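Local coordinates for serine acetyltransferase (Neisseria gonorrhoeae, PDB 6WYE), which probably catalyses the transfer of an acetyl group from acetyl-CoA to L-serine, the first step of L-cysteine biosynthesis from serine, at residues Leu125-Leu128 / Gly132-Ala135. Residues are numbered along the deposited sequence; the frame is centred on the assembly and turned at random.
Sequences LPLL and GFHA
His134 reaches back from helix 131-147 to the last turn of the short helix 124-129. His134 NE2 donates a hydrogen bond to Leu127 O, 2.9 Å away. The acceptor lies almost exactly in the imidazole plane. The donor, however, stands 52° out of the carbonyl plane of Leu127, not on a lone pair. The bond is bent, with an N-H...O angle of 142°. The His134 CG is anti to its own carbonyl carbon (chi1 -59°), which sends the ring across to the short helix. His134 CE1, on the same ring edge, lies 3.2 Å from Leu128 O. That oxygen accepts a hydrogen bond from His73 NE2, and the two histidine rings meet nearly at right angles.

Phe133 packs its ring against the backbone of Pro126 and Leu127. Phe133 CD2 lies 3.3 Å from Pro126 O, and Phe133 CE2 3.7 Å from Leu127 CA. The Leu127 and Phe133 side chains run alongside each other and point the same way, with CD1 of Leu127 in apolar contact 3.9 Å from Phe133 CE2. Nearer the backbone, CB of Pro126 lies 4.4 Å from CB of Phe133.

The contact is a buried corner between two consecutive helices, 124-129 and 131-147, of the N-terminal helical domain. Pro126 and Phe133 pack on Leu110 and Ile113 of helix 100-116. Leu127, Phe133 and His134 meet helix 66-78, while Leu128 packs against helix 53-61.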
loop_
_atom_site.group_PDB
_atom_site.type_symbol
_atom_site.label_atom_id
_atom_site.label_comp_id
_atom_site.label_asym_id
_atom_site.label_seq_id
_atom_site.Cartn_x
_atom_site.Cartn_y
_atom_site.Cartn_z
ATOM N N LEU A 125 13.379 13.665 -19.609
ATOM C CA LEU A 125 12.681 14.508 -18.641
ATOM C C LEU A 125 11.171 14.481 -18.857
ATOM O O LEU A 125 10.441 14.133 -17.913
ATOM C CB LEU A 125 13.254 15.926 -18.673
ATOM C CG LEU A 125 12.443 16.982 -17.919
ATOM C CD1 LEU A 125 12.444 16.669 -16.430
ATOM C CD2 LEU A 125 13.023 18.367 -18.181
ATOM N N PRO A 126 10.632 14.800 -20.049
ATOM C CA PRO A 126 9.173 14.635 -20.211
ATOM C C PRO A 126 8.728 13.192 -20.109
ATOM O O PRO A 126 7.632 12.927 -19.592
ATOM C CB PRO A 126 8.879 15.216 -21.606
ATOM C CG PRO A 126 10.196 15.241 -22.313
ATOM C CD PRO A 126 11.253 15.394 -21.256
ATOM N N LEU A 127 9.535 12.257 -20.624
ATOM C CA LEU A 127 9.172 10.842 -20.572
ATOM C C LEU A 127 8.832 10.422 -19.144
ATOM O O LEU A 127 7.828 9.743 -18.900
ATOM C CB LEU A 127 10.310 9.972 -21.133
ATOM C CG LEU A 127 10.125 8.472 -20.860
ATOM C CD1 LEU A 127 8.861 7.948 -21.532
ATOM C CD2 LEU A 127 11.321 7.640 -21.289
ATOM N N LEU A 128 9.662 10.827 -18.188
ATOM C CA LEU A 128 9.484 10.404 -16.805
ATOM C C LEU A 128 8.719 11.396 -15.944
ATOM O O LEU A 128 8.051 10.972 -14.998
ATOM C CB LEU A 128 10.854 10.143 -16.155
ATOM C CG LEU A 128 11.626 9.009 -16.821
ATOM C CD1 LEU A 128 13.031 8.825 -16.228
ATOM C CD2 LEU A 128 10.815 7.721 -16.739
ATOM N N GLY A 132 1.795 16.341 -18.600
ATOM C CA GLY A 132 1.065 16.524 -19.851
ATOM C C GLY A 132 1.447 15.503 -20.911
ATOM O O GLY A 132 0.592 15.014 -21.658
ATOM N N PHE A 133 2.734 15.161 -20.983
ATOM C CA PHE A 133 3.164 14.060 -21.838
ATOM C C PHE A 133 2.540 12.731 -21.399
ATOM O O PHE A 133 2.071 11.950 -22.239
ATOM C CB PHE A 133 4.694 13.976 -21.830
ATOM C CG PHE A 133 5.222 12.774 -22.540
ATOM C CD1 PHE A 133 5.340 12.778 -23.927
ATOM C CD2 PHE A 133 5.581 11.631 -21.830
ATOM C CE1 PHE A 133 5.812 11.672 -24.599
ATOM C CE2 PHE A 133 6.054 10.508 -22.494
ATOM C CZ PHE A 133 6.168 10.529 -23.886
ATOM N N HIS A 134 2.510 12.454 -20.091
ATOM C CA HIS A 134 1.877 11.223 -19.625
ATOM C C HIS A 134 0.402 11.178 -20.021
ATOM O O HIS A 134 -0.085 10.161 -20.529
ATOM C CB HIS A 134 2.016 11.088 -18.102
ATOM C CG HIS A 134 3.433 11.077 -17.627
ATOM N ND1 HIS A 134 3.822 11.643 -16.434
ATOM C CD2 HIS A 134 4.561 10.582 -18.194
ATOM C CE1 HIS A 134 5.130 11.500 -16.285
ATOM N NE2 HIS A 134 5.601 10.855 -17.336
ATOM N N ALA A 135 -0.319 12.285 -19.823
ATOM C CA ALA A 135 -1.759 12.274 -20.087
ATOM C C ALA A 135 -2.050 12.042 -21.565
ATOM O O ALA A 135 -2.965 11.284 -21.911
ATOM C CB ALA A 135 -2.400 13.583 -19.627
#